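Local coordinates for protein cephalosporin acylase (PDB 2NLZ) that probably hydrolyses or transfers acyl groups, as a putative cephalosporin acylase of the gamma-glutamyltranspeptidase family of N-terminal-nucleophile hydrolases, at residues D[84-89]-D[268-273]; D[110-115]-D[167-172]; D[126-131]-D[247-252]; D[161-166]-D[184-189]. The protein carries 1 engineered substitution. One frame throughout, in Å; residues are numbered along the deposited sequence. Where two conformers were deposited one is given.

Interaction 1. Residues D[84-89]-D[268-273]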
loop_
_atom_site.group_PDB
_atom_site.type_symbol
_atom_site.label_atom_id
_atom_site.label_comp_id
_atom_site.label_asym_id
_atom_site.label_seq_id
_atom_site.Cartn_x
_atom_site.Cartn_y
_atom_site.Cartn_z
ATOM N N GLY D 84 36.872 -3.294 -22.509
ATOM C CA GLY D 84 36.911 -2.942 -21.089
ATOM C C GLY D 84 38.056 -2.017 -20.724
ATOM O O GLY D 84 39.215 -2.321 -21.005
ATOM N N LEU D 85 37.743 -0.884 -20.099
ATOM C CA LEU D 85 38.784 0.074 -19.719
ATOM C C LEU D 85 38.996 0.107 -18.215
ATOM O O LEU D 85 38.075 0.401 -17.453
ATOM C CB LEU D 85 38.468 1.483 -20.241
ATOM C CG LEU D 85 39.587 2.527 -20.090
ATOM C CD1 LEU D 85 40.866 2.053 -20.769
ATOM C CD2 LEU D 85 39.177 3.892 -20.633
ATOM N N ASN D 86 40.218 -0.198 -17.801
ATOM C CA ASN D 86 40.576 -0.173 -16.392
ATOM C C ASN D 86 41.274 1.125 -16.070
ATOM O O ASN D 86 42.496 1.220 -16.148
ATOM C CB ASN D 86 41.472 -1.362 -16.014
ATOM C CG ASN D 86 41.601 -1.546 -14.510
ATOM O OD1 ASN D 86 41.654 -0.575 -13.760
ATOM N ND2 ASN D 86 41.646 -2.806 -14.060
ATOM N N GLY D 87 40.497 2.128 -15.693
ATOM C CA GLY D 87 41.077 3.393 -15.323
ATOM C C GLY D 87 41.374 3.493 -13.845
ATOM O O GLY D 87 41.259 4.567 -13.273
ATOM N N SER D 88 41.747 2.377 -13.224
ATOM C CA SER D 88 42.082 2.361 -11.804
ATOM C C SER D 88 43.565 2.589 -11.621
ATOM O O SER D 88 44.384 1.865 -12.182
ATOM C CB SER D 88 41.694 1.029 -11.178
ATOM O OG SER D 88 42.206 0.903 -9.870
ATOM N N GLY D 89 43.907 3.595 -10.829
ATOM C CA GLY D 89 45.301 3.905 -10.575
ATOM C C GLY D 89 45.906 3.073 -9.467
ATOM O O GLY D 89 45.197 2.578 -8.589
ATOM N N PRO D 268 37.180 -7.468 -15.418
ATOM C CA PRO D 268 37.962 -8.457 -14.663
ATOM C C PRO D 268 38.646 -7.870 -13.428
ATOM O O PRO D 268 38.768 -6.655 -13.329
ATOM C CB PRO D 268 39.020 -8.906 -15.679
ATOM C CG PRO D 268 39.142 -7.779 -16.594
ATOM C CD PRO D 268 37.748 -7.265 -16.759
ATOM N N PRO D 269 39.069 -8.735 -12.486
ATOM C CA PRO D 269 39.791 -8.410 -11.261
ATOM C C PRO D 269 40.763 -7.238 -11.283
ATOM O O PRO D 269 41.262 -6.829 -12.338
ATOM C CB PRO D 269 40.504 -9.710 -10.950
ATOM C CG PRO D 269 39.477 -10.709 -11.279
ATOM C CD PRO D 269 38.800 -10.186 -12.534
ATOM N N ASN D 270 41.080 -6.803 -10.066
ATOM C CA ASN D 270 41.200 -5.406 -9.693
ATOM C C ASN D 270 39.754 -5.015 -9.304
ATOM O O ASN D 270 39.465 -4.819 -8.130
ATOM C CB ASN D 270 41.787 -4.548 -10.825
ATOM C CG ASN D 270 42.197 -3.138 -10.370
ATOM O OD1 ASN D 270 42.502 -2.288 -11.204
ATOM N ND2 ASN D 270 42.204 -2.889 -9.060
ATOM N N GLY D 271 38.840 -4.991 -10.276
ATOM C CA GLY D 271 37.419 -4.715 -10.025
ATOM C C GLY D 271 36.674 -5.909 -9.461
ATOM O O GLY D 271 37.046 -7.060 -9.711
ATOM N N GLN D 272 35.604 -5.633 -8.710
ATOM C CA GLN D 272 34.894 -6.668 -7.940
ATOM C C GLN D 272 33.682 -7.283 -8.653
ATOM O O GLN D 272 32.909 -8.032 -8.037
ATOM C CB GLN D 272 34.488 -6.145 -6.547
ATOM C CG GLN D 272 33.314 -5.152 -6.533
ATOM C CD GLN D 272 32.703 -4.966 -5.158
ATOM O OE1 GLN D 272 32.291 -3.870 -4.803
ATOM N NE2 GLN D 272 32.620 -6.040 -4.389
ATOM N N GLY D 273 33.529 -6.985 -9.944
ATOM C CA GLY D 273 32.407 -7.489 -10.737
ATOM C C GLY D 273 32.299 -9.000 -10.740
ATOM O O GLY D 273 31.214 -9.562 -10.881
#

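Interaction 2. Residues D[110-115]-D[167-172]. Engineered in segment 167-172: Val170 (natural residue Phe).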
loop_
_atom_site.group_PDB
_atom_site.type_symbol
_atom_site.label_atom_id
_atom_site.label_comp_id
_atom_site.label_asym_id
_atom_site.label_seq_id
_atom_site.Cartn_x
_atom_site.Cartn_y
_atom_site.Cartn_z
ATOM N N PRO D 110 44.134 4.824 7.369
ATOM C CA PRO D 110 43.082 5.787 7.700
ATOM C C PRO D 110 42.200 6.128 6.509
ATOM O O PRO D 110 42.661 6.098 5.373
ATOM C CB PRO D 110 43.866 7.029 8.135
ATOM C CG PRO D 110 45.160 6.906 7.439
ATOM C CD PRO D 110 45.467 5.441 7.476
ATOM N N PRO D 111 40.923 6.427 6.764
ATOM C CA PRO D 111 40.025 6.794 5.675
ATOM C C PRO D 111 40.352 8.154 5.035
ATOM O O PRO D 111 40.042 8.381 3.864
ATOM C CB PRO D 111 38.649 6.821 6.349
ATOM C CG PRO D 111 38.921 7.001 7.797
ATOM C CD PRO D 111 40.252 6.398 8.076
ATOM N N TYR D 112 40.994 9.039 5.792
ATOM C CA TYR D 112 41.185 10.417 5.355
ATOM C C TYR D 112 42.634 10.900 5.437
ATOM O O TYR D 112 43.454 10.326 6.158
ATOM C CB TYR D 112 40.252 11.333 6.150
ATOM C CG TYR D 112 38.802 10.907 6.043
ATOM C CD1 TYR D 112 38.099 10.466 7.157
ATOM C CD2 TYR D 112 38.140 10.910 4.810
ATOM C CE1 TYR D 112 36.764 10.059 7.053
ATOM C CE2 TYR D 112 36.810 10.513 4.696
ATOM C CZ TYR D 112 36.128 10.088 5.818
ATOM O OH TYR D 112 34.814 9.695 5.694
ATOM N N GLY D 113 42.950 11.953 4.690
ATOM C CA GLY D 113 44.312 12.468 4.663
ATOM C C GLY D 113 45.090 12.013 3.448
ATOM O O GLY D 113 44.522 11.514 2.486
ATOM N N VAL D 114 46.401 12.184 3.491
ATOM C CA VAL D 114 47.224 11.961 2.315
ATOM C C VAL D 114 47.573 10.496 2.145
ATOM O O VAL D 114 48.029 10.074 1.069
ATOM C CB VAL D 114 48.519 12.791 2.363
ATOM C CG1 VAL D 114 48.226 14.236 2.013
ATOM C CG2 VAL D 114 49.177 12.694 3.733
ATOM N N ILE D 115 47.341 9.726 3.205
ATOM C CA ILE D 115 47.774 8.330 3.262
ATOM C C ILE D 115 47.008 7.342 2.348
ATOM O O ILE D 115 47.647 6.559 1.646
ATOM C CB ILE D 115 47.875 7.839 4.728
ATOM C CG1 ILE D 115 48.860 8.722 5.501
ATOM C CG2 ILE D 115 48.330 6.388 4.798
ATOM C CD1 ILE D 115 48.371 9.147 6.871
ATOM N N TYR D 167 29.988 18.156 5.514
ATOM C CA TYR D 167 30.484 19.320 6.246
ATOM C C TYR D 167 30.401 19.118 7.767
ATOM O O TYR D 167 31.410 19.257 8.462
ATOM C CB TYR D 167 29.755 20.607 5.829
ATOM C CG TYR D 167 30.255 21.837 6.561
ATOM C CD1 TYR D 167 29.526 22.401 7.608
ATOM C CD2 TYR D 167 31.472 22.421 6.227
ATOM C CE1 TYR D 167 29.992 23.524 8.296
ATOM C CE2 TYR D 167 31.945 23.546 6.907
ATOM C CZ TYR D 167 31.201 24.089 7.937
ATOM O OH TYR D 167 31.673 25.196 8.603
ATOM N N ASP D 168 29.205 18.780 8.260
ATOM C CA ASP D 168 28.913 18.685 9.702
ATOM C C ASP D 168 29.763 17.660 10.439
ATOM O O ASP D 168 30.204 17.906 11.570
ATOM C CB ASP D 168 27.427 18.377 9.951
ATOM C CG ASP D 168 26.528 19.594 9.767
ATOM O OD1 ASP D 168 27.030 20.737 9.799
ATOM O OD2 ASP D 168 25.308 19.397 9.595
ATOM N N ARG D 169 29.983 16.511 9.806
ATOM C CA ARG D 169 30.803 15.460 10.395
ATOM C C ARG D 169 32.277 15.861 10.396
ATOM O O ARG D 169 33.045 15.528 11.308
ATOM C CB ARG D 169 30.611 14.141 9.633
ATOM C CG ARG D 169 31.662 13.084 9.958
ATOM C CD ARG D 169 31.070 11.691 10.084
ATOM N NE ARG D 169 31.394 10.846 8.941
ATOM C CZ ARG D 169 32.533 10.176 8.802
ATOM N NH1 ARG D 169 33.481 10.248 9.730
ATOM N NH2 ARG D 169 32.730 9.431 7.728
ATOM N N VAL D 170 32.643 16.619 9.378
ATOM C CA VAL D 170 34.039 16.817 9.023
ATOM C C VAL D 170 34.628 18.164 9.509
ATOM O O VAL D 170 35.852 18.307 9.598
ATOM C CB VAL D 170 34.192 16.602 7.487
ATOM C CG1 VAL D 170 35.158 17.583 6.872
ATOM C CG2 VAL D 170 34.463 15.112 7.126
ATOM N N LYS D 171 33.767 19.133 9.833
ATOM C CA LYS D 171 34.213 20.408 10.412
ATOM C C LYS D 171 34.941 20.157 11.733
ATOM O O LYS D 171 35.868 20.890 12.094
ATOM C CB LYS D 171 33.027 21.368 10.612
ATOM C CG LYS D 171 33.311 22.647 11.433
ATOM C CD LYS D 171 33.933 23.780 10.602
ATOM C CE LYS D 171 35.380 24.081 10.972
ATOM N NZ LYS D 171 35.968 25.109 10.071
ATOM N N THR D 172 34.530 19.104 12.438
ATOM C CA THR D 172 35.137 18.729 13.713
ATOM C C THR D 172 36.295 17.736 13.557
ATOM O O THR D 172 37.266 17.797 14.310
ATOM C CB THR D 172 34.090 18.142 14.687
ATOM O OG1 THR D 172 33.426 17.034 14.067
ATOM C CG2 THR D 172 33.054 19.201 15.083
#

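Interaction 3. Residues D[126-131]-D[247-252]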
loop_
_atom_site.group_PDB
_atom_site.type_symbol
_atom_site.label_atom_id
_atom_site.label_comp_id
_atom_site.label_asym_id
_atom_site.label_seq_id
_atom_site.Cartn_x
_atom_site.Cartn_y
_atom_site.Cartn_z
ATOM N N TRP D 126 39.429 9.257 -19.368
ATOM C CA TRP D 126 38.684 10.147 -20.245
ATOM C C TRP D 126 39.405 10.272 -21.578
ATOM O O TRP D 126 38.837 9.981 -22.624
ATOM C CB TRP D 126 38.513 11.542 -19.625
ATOM C CG TRP D 126 37.775 11.590 -18.313
ATOM C CD1 TRP D 126 36.856 10.695 -17.852
ATOM C CD2 TRP D 126 37.872 12.616 -17.314
ATOM N NE1 TRP D 126 36.395 11.083 -16.613
ATOM C CE2 TRP D 126 37.000 12.262 -16.263
ATOM C CE3 TRP D 126 38.616 13.800 -17.203
ATOM C CZ2 TRP D 126 36.853 13.049 -15.113
ATOM C CZ3 TRP D 126 38.475 14.572 -16.057
ATOM C CH2 TRP D 126 37.597 14.194 -15.031
ATOM N N ALA D 127 40.664 10.695 -21.520
ATOM C CA ALA D 127 41.491 10.924 -22.707
ATOM C C ALA D 127 41.611 9.704 -23.623
ATOM O O ALA D 127 41.385 9.813 -24.836
ATOM C CB ALA D 127 42.870 11.409 -22.299
ATOM N N GLU D 128 41.963 8.556 -23.039
ATOM C CA GLU D 128 42.080 7.309 -23.790
ATOM C C GLU D 128 40.767 6.869 -24.436
ATOM O O GLU D 128 40.774 6.300 -25.528
ATOM C CB GLU D 128 42.626 6.182 -22.913
ATOM C CG GLU D 128 44.119 5.897 -23.112
ATOM C CD GLU D 128 44.434 5.128 -24.387
ATOM O OE1 GLU D 128 43.656 4.233 -24.768
ATOM O OE2 GLU D 128 45.480 5.419 -25.000
ATOM N N LEU D 129 39.655 7.135 -23.761
ATOM C CA LEU D 129 38.342 6.809 -24.289
ATOM C C LEU D 129 38.056 7.671 -25.512
ATOM O O LEU D 129 37.523 7.183 -26.507
ATOM C CB LEU D 129 37.284 7.045 -23.217
ATOM C CG LEU D 129 36.155 6.044 -22.976
ATOM C CD1 LEU D 129 36.467 4.681 -23.533
ATOM C CD2 LEU D 129 35.912 5.945 -21.478
ATOM N N ALA D 130 38.439 8.945 -25.429
ATOM C CA ALA D 130 38.230 9.909 -26.506
ATOM C C ALA D 130 39.093 9.572 -27.709
ATOM O O ALA D 130 38.592 9.471 -28.832
ATOM C CB ALA D 130 38.530 11.317 -26.023
ATOM N N LYS D 131 40.389 9.394 -27.450
ATOM C CA LYS D 131 41.368 9.078 -28.479
ATOM C C LYS D 131 40.984 7.823 -29.260
ATOM O O LYS D 131 41.045 7.806 -30.488
ATOM C CB LYS D 131 42.770 8.931 -27.853
ATOM C CG LYS D 131 43.886 8.487 -28.823
ATOM C CD LYS D 131 45.285 8.945 -28.374
ATOM C CE LYS D 131 45.953 7.978 -27.394
ATOM N NZ LYS D 131 46.565 6.807 -28.079
ATOM N N TYR D 247 51.392 6.380 -14.946
ATOM C CA TYR D 247 50.057 5.824 -15.011
ATOM C C TYR D 247 49.569 5.797 -16.457
ATOM O O TYR D 247 49.634 6.799 -17.168
ATOM C CB TYR D 247 49.056 6.600 -14.145
ATOM C CG TYR D 247 47.611 6.266 -14.491
ATOM C CD1 TYR D 247 47.046 5.041 -14.134
ATOM C CD2 TYR D 247 46.826 7.155 -15.211
ATOM C CE1 TYR D 247 45.734 4.734 -14.473
ATOM C CE2 TYR D 247 45.520 6.857 -15.548
ATOM C CZ TYR D 247 44.983 5.651 -15.182
ATOM O OH TYR D 247 43.686 5.372 -15.527
ATOM N N ARG D 248 49.142 4.667 -16.971
ATOM C CA ARG D 248 48.185 4.712 -18.050
ATOM C C ARG D 248 46.976 3.855 -17.825
ATOM O O ARG D 248 47.021 2.839 -17.163
ATOM C CB ARG D 248 48.799 4.448 -19.430
ATOM C CG ARG D 248 50.284 4.212 -19.485
ATOM C CD ARG D 248 51.098 5.196 -20.341
ATOM N NE ARG D 248 50.311 6.253 -20.946
ATOM C CZ ARG D 248 50.807 7.356 -21.500
ATOM N NH1 ARG D 248 52.111 7.571 -21.536
ATOM N NH2 ARG D 248 49.991 8.251 -22.026
ATOM N N PRO D 249 45.867 4.297 -18.358
ATOM C CA PRO D 249 44.669 3.468 -18.361
ATOM C C PRO D 249 44.955 2.196 -19.147
ATOM O O PRO D 249 45.663 2.238 -20.157
ATOM C CB PRO D 249 43.616 4.338 -19.065
ATOM C CG PRO D 249 44.328 5.486 -19.624
ATOM C CD PRO D 249 45.641 5.629 -18.939
ATOM N N GLU D 250 44.446 1.070 -18.660
ATOM C CA GLU D 250 44.741 -0.223 -19.259
ATOM C C GLU D 250 43.492 -0.795 -19.905
ATOM O O GLU D 250 42.469 -0.978 -19.240
ATOM C CB GLU D 250 45.311 -1.184 -18.200
ATOM C CG GLU D 250 45.440 -2.649 -18.633
ATOM C CD GLU D 250 46.128 -3.514 -17.585
ATOM O OE1 GLU D 250 47.114 -3.042 -16.985
ATOM O OE2 GLU D 250 45.692 -4.664 -17.364
ATOM N N TRP D 251 43.563 -1.053 -21.206
ATOM C CA TRP D 251 42.511 -1.818 -21.856
ATOM C C TRP D 251 42.650 -3.257 -21.407
ATOM O O TRP D 251 43.702 -3.876 -21.563
ATOM C CB TRP D 251 42.583 -1.711 -23.372
ATOM C CG TRP D 251 42.247 -0.360 -23.847
ATOM C CD1 TRP D 251 43.121 0.620 -24.222
ATOM C CD2 TRP D 251 40.940 0.191 -23.983
ATOM N NE1 TRP D 251 42.434 1.746 -24.596
ATOM C CE2 TRP D 251 41.091 1.511 -24.461
ATOM C CE3 TRP D 251 39.654 -0.302 -23.757
ATOM C CZ2 TRP D 251 40.002 2.345 -24.716
ATOM C CZ3 TRP D 251 38.572 0.526 -24.011
ATOM C CH2 TRP D 251 38.756 1.838 -24.485
ATOM N N VAL D 252 41.581 -3.767 -20.816
ATOM C CA VAL D 252 41.608 -5.068 -20.198
ATOM C C VAL D 252 40.457 -5.873 -20.805
ATOM O O VAL D 252 39.519 -5.297 -21.367
ATOM C CB VAL D 252 41.579 -4.914 -18.643
ATOM C CG1 VAL D 252 40.192 -4.564 -18.144
ATOM C CG2 VAL D 252 42.164 -6.139 -17.940
#

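Interaction 4. Residues D[161-166]-D[184-189]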
loop_
_atom_site.group_PDB
_atom_site.type_symbol
_atom_site.label_atom_id
_atom_site.label_comp_id
_atom_site.label_asym_id
_atom_site.label_seq_id
_atom_site.Cartn_x
_atom_site.Cartn_y
_atom_site.Cartn_z
ATOM N N LYS D 161 21.814 17.567 1.172
ATOM C CA LYS D 161 21.844 16.720 2.354
ATOM C C LYS D 161 23.218 16.083 2.564
ATOM O O LYS D 161 23.768 16.136 3.664
ATOM C CB LYS D 161 20.782 15.619 2.256
ATOM C CG LYS D 161 20.681 14.735 3.507
ATOM C CD LYS D 161 20.452 13.249 3.171
ATOM C CE LYS D 161 18.998 12.941 2.796
ATOM N NZ LYS D 161 18.786 11.487 2.520
ATOM N N TYR D 162 23.766 15.483 1.509
ATOM C CA TYR D 162 25.031 14.768 1.621
ATOM C C TYR D 162 26.215 15.717 1.706
ATOM O O TYR D 162 27.236 15.378 2.299
ATOM C CB TYR D 162 25.225 13.807 0.456
ATOM C CG TYR D 162 24.294 12.627 0.468
ATOM C CD1 TYR D 162 23.174 12.597 -0.357
ATOM C CD2 TYR D 162 24.533 11.531 1.303
ATOM C CE1 TYR D 162 22.312 11.512 -0.356
ATOM C CE2 TYR D 162 23.675 10.435 1.317
ATOM C CZ TYR D 162 22.567 10.438 0.482
ATOM O OH TYR D 162 21.706 9.367 0.477
ATOM N N TRP D 163 26.069 16.893 1.103
ATOM C CA TRP D 163 27.075 17.935 1.196
ATOM C C TRP D 163 27.108 18.486 2.625
ATOM O O TRP D 163 28.180 18.733 3.169
ATOM C CB TRP D 163 26.764 19.047 0.189
ATOM C CG TRP D 163 27.936 19.871 -0.287
ATOM C CD1 TRP D 163 28.987 20.337 0.462
ATOM C CD2 TRP D 163 28.147 20.359 -1.613
ATOM N NE1 TRP D 163 29.843 21.072 -0.323
ATOM C CE2 TRP D 163 29.351 21.098 -1.601
ATOM C CE3 TRP D 163 27.444 20.234 -2.813
ATOM C CZ2 TRP D 163 29.861 21.705 -2.748
ATOM C CZ3 TRP D 163 27.947 20.846 -3.947
ATOM C CH2 TRP D 163 29.142 21.567 -3.907
ATOM N N LYS D 164 25.933 18.668 3.229
ATOM C CA LYS D 164 25.853 19.140 4.610
ATOM C C LYS D 164 26.371 18.109 5.575
ATOM O O LYS D 164 27.058 18.461 6.521
ATOM C CB LYS D 164 24.431 19.527 5.003
ATOM C CG LYS D 164 24.117 20.999 4.817
ATOM C CD LYS D 164 23.157 21.475 5.894
ATOM C CE LYS D 164 23.799 21.389 7.268
ATOM N NZ LYS D 164 22.776 21.246 8.324
ATOM N N ALA D 165 26.041 16.840 5.326
ATOM C CA ALA D 165 26.507 15.723 6.149
ATOM C C ALA D 165 28.023 15.630 6.129
ATOM O O ALA D 165 28.653 15.389 7.159
ATOM C CB ALA D 165 25.892 14.414 5.676
ATOM N N ALA D 166 28.596 15.841 4.947
ATOM C CA ALA D 166 30.043 15.838 4.779
ATOM C C ALA D 166 30.683 17.023 5.475
ATOM O O ALA D 166 31.791 16.906 5.968
ATOM C CB ALA D 166 30.423 15.821 3.310
ATOM N N ASP D 184 37.830 25.501 1.471
ATOM C CA ASP D 184 37.874 26.669 0.594
ATOM C C ASP D 184 37.091 26.428 -0.701
ATOM O O ASP D 184 36.420 27.335 -1.202
ATOM C CB ASP D 184 39.320 27.061 0.280
ATOM C CG ASP D 184 40.057 27.598 1.492
ATOM O OD1 ASP D 184 39.402 28.035 2.464
ATOM O OD2 ASP D 184 41.302 27.586 1.462
ATOM N N THR D 185 37.176 25.197 -1.210
ATOM C CA THR D 185 36.538 24.786 -2.457
ATOM C C THR D 185 35.060 24.407 -2.299
ATOM O O THR D 185 34.219 24.870 -3.063
ATOM C CB THR D 185 37.279 23.587 -3.068
ATOM O OG1 THR D 185 38.653 23.930 -3.253
ATOM C CG2 THR D 185 36.667 23.161 -4.401
ATOM N N PHE D 186 34.752 23.564 -1.315
ATOM C CA PHE D 186 33.412 22.980 -1.201
ATOM C C PHE D 186 32.531 23.607 -0.125
ATOM O O PHE D 186 31.325 23.348 -0.077
ATOM C CB PHE D 186 33.505 21.471 -0.985
ATOM C CG PHE D 186 34.170 20.750 -2.104
ATOM C CD1 PHE D 186 33.628 20.781 -3.375
ATOM C CD2 PHE D 186 35.339 20.047 -1.892
ATOM C CE1 PHE D 186 34.233 20.113 -4.415
ATOM C CE2 PHE D 186 35.962 19.379 -2.928
ATOM C CZ PHE D 186 35.409 19.412 -4.192
ATOM N N ALA D 187 33.133 24.419 0.740
ATOM C CA ALA D 187 32.370 25.190 1.719
ATOM C C ALA D 187 32.811 26.656 1.746
ATOM O O ALA D 187 33.297 27.133 2.770
ATOM C CB ALA D 187 32.511 24.570 3.086
ATOM N N PRO D 188 32.625 27.383 0.624
ATOM C CA PRO D 188 33.264 28.694 0.524
ATOM C C PRO D 188 32.627 29.758 1.409
ATOM O O PRO D 188 33.280 30.744 1.741
ATOM C CB PRO D 188 33.107 29.052 -0.957
ATOM C CG PRO D 188 31.934 28.302 -1.410
ATOM C CD PRO D 188 31.825 27.067 -0.574
ATOM N N LYS D 189 31.371 29.550 1.793
ATOM C CA LYS D 189 30.674 30.488 2.662
ATOM C C LYS D 189 30.742 30.088 4.130
ATOM O O LYS D 189 29.971 30.587 4.944
ATOM C CB LYS D 189 29.212 30.644 2.238
ATOM C CG LYS D 189 28.927 31.851 1.355
ATOM C CD LYS D 189 28.640 31.441 -0.076
ATOM C CE LYS D 189 27.918 32.550 -0.817
ATOM N NZ LYS D 189 27.183 32.014 -1.989
#

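Interaction 1. Residues D[84-89]-D[268-273]
Asn86 and Asn270 bring their side-chain amides together where the end of strand 81-87 faces the loop that follows strand 262-266, in the buried beta core of this N-terminal-nucleophile hydrolase fold. Asn86 is also the first residue of an Asx turn: its OD1 accepts a hydrogen bond from the backbone N of Ser88 at 3.0 Å, the nitrogen lying in the carbonyl plane. With the oxygen engaged by its own chain, the other branch of the amide is presented to the neighbouring loop. ND2 donates to OD1 of Asn270 at 3.0 Å, with an angle of 146° at the hydrogen. The two amide planes are only 19° apart, nearly coplanar although the side chains run at a slant to each other, and the acceptor sits close to the plane of the Asn86 amide. The trans first torsion of Asn86 (chi1 -167°) lays the amide beside its own carbonyl carbon, within range of both the turn and the loop. This double engagement, donor outward and acceptor back to the main chain, probably fixes which way round the Asn86 amide lies. Beyond the pair, the side chain of Asn270 packs on Arg416 and its backbone is hydrogen-bonded to His419, which Ser88 also touches, while Asn86 and Ser88 both rest on Phe73 of strand 71-78. Ser88 completes the approach with its methylene: besides the N-H of Asn86, the oxygen of Asn270 has this group beside it, CB of Ser88 lying 3.4 Å from OD1 of Asn270.

Interaction 2. Residues D[110-115]-D[167-172]
Tyr112 and Arg169 meet by their polar ends, and nothing else joins the loop 110-115 to the helical segment 167-172. NH2 of Arg169 lies 2.9 Å from OH of Tyr112, coming in at the rim of the phenol and near its plane. The guanidinium is turned 58° against the ring, and the two side chains run at about a right angle. Arg169 covers the distance with a chain bent at its second and third torsions.

Among the charged interactions, the firmer hold on Arg169 lies within its own helix, where NH1 forms a salt bridge with Glu173. The carboxylate is bonded at NH1, whereas the phenol oxygen lies near NH2, and the acid probably balances much of the guanidinium charge.

Apolar and aromatic packing sets the phenol. CB of Pro111 lies 3.7 Å above the plane of the Tyr112 ring, offset to its rim, and Trp174 meets the ring edge-to-face. The first torsion of Tyr112 (chi1 -55°), with CG opposite the carbonyl carbon, sets the ring so that its hydroxyl ends beside the guanidinium. A leucine in place of Tyr112 would probably leave Arg169 NH2 without this oxygen neighbour and deprive Trp174 of its aromatic partner.

Within the helix Lys171 N donates to Tyr167 O at 2.7 Å, and the side-chain hydroxyl of Thr172 (OG1) donates weakly to Arg169 O. The engineered Val170 packs on Phe183. The whole is a surface loop-to-helix contact, in which an arginine of helix 157-173, paired with Glu173 one turn on, reaches a tyrosine of the loop preceding helix 122-133.

Interaction 3. Residues D[126-131]-D[247-252]
OE1 of Glu128 accepts the indole N-H of Trp251, with NE1 of Trp251 at 2.8 Å from it. The bond is fairly straight, 157° at the hydrogen. The carboxylate oxygen lies at the edge of the indole, near its plane, and the nitrogen meets it almost in line with the CD-OE1 bond. The carboxylate itself is turned 73° against the ring. Its other oxygen belongs to the helix: Lys131 NZ forms a salt bridge with Glu128 OE2 at 3.5 Å, so the two oxygens are divided between the strand and the next helical turn, an arrangement likely to favour the charged form of the acid. A bend at the second torsion of Glu128 (chi2 -76°) folds the chain so that its methylenes lean on a proline while its acid reaches the indole. CG of Glu128 meets CG of Pro249 at 3.5 Å. The apolar remainder is carried by Leu129, whose CD1 lies 3.8 Å from CH2 of Trp251, on the benzo ring of the indole, the two side chains running at about a right angle. Trp251 also meets the ring of Tyr133. The contact thereby seats helix 122-133 on the start of strand 250-259: Leu129 reaches Ile48 and Ile52 of helix 47-61 as well as Leu85 of strand 81-87, while Trp251 touches His83 and Leu85 of that strand and Val76 of strand 71-78.

Interaction 4. Residues D[161-166]-D[184-189]
Trp163 turns its indole edge to Phe186, and both residues are buried. NE1 of Trp163 donates to the backbone O of Phe186 at 2.7 Å, but the bond is bent, 133° at the hydrogen, and the donor is tilted out of the carbonyl plane. Alongside it the six-membered part of the indole packs on the phenylalanine: CZ2 of Trp163 lies 3.9 Å from CD1 of Phe186, at the edge of the phenyl ring, and NE1 of Trp163 is 3.7 Å from CB of Phe186. Of the Phe186 ring, one face is covered over its centre by CG2 of Thr185. The roughly trans first torsion of Trp163 (chi1 -154°) helps to bring the indole across. A phenylalanine in place of Trp163 would probably leave the Phe186 carbonyl without this donor and open a gap where the larger indole lies against the phenyl edge.

The outer side is different in kind: Lys164 and Ala165 of the helix and Asp184 and Pro188 of the other segment are exposed.

Aromatic neighbours close the inner side: Trp163 meets both Trp199 and Phe381 edge-to-face, and Phe186 meets Trp182 and Phe381. Trp199 also donates its indole N-H to Thr185 O, so tryptophans serve two successive carbonyls. In this way helix 157-173 is fastened to helix 180-186, with Phe186 and Thr185 resting further on Val386 of strand 386-387.

How the interactions relate
The four contacts form two pairs. Interactions 1 and 3, with centres about 12 Å apart, share neighbouring antiparallel strands: Gly84 O lies 2.8 Å from Val252 N, and Asn86 N lies 2.8 Å from Glu250 O, both probable hydrogen bonds. Interactions 2 and 4 both use helix 157-173, their centres also about 12 Å apart, and touch where CD2 of Tyr167 packs 3.9 Å from CB of Ala187. Between the pairs the centres stand about 27 to 31 Å apart. Interaction 1 is probably nearest the catalytic pocket, since in gamma-glutamyltranspeptidases the stretch following the strand equivalent to 81-87 carries a substrate-binding arginine; interactions 2 and 4 lie farther out, around helix 157-173.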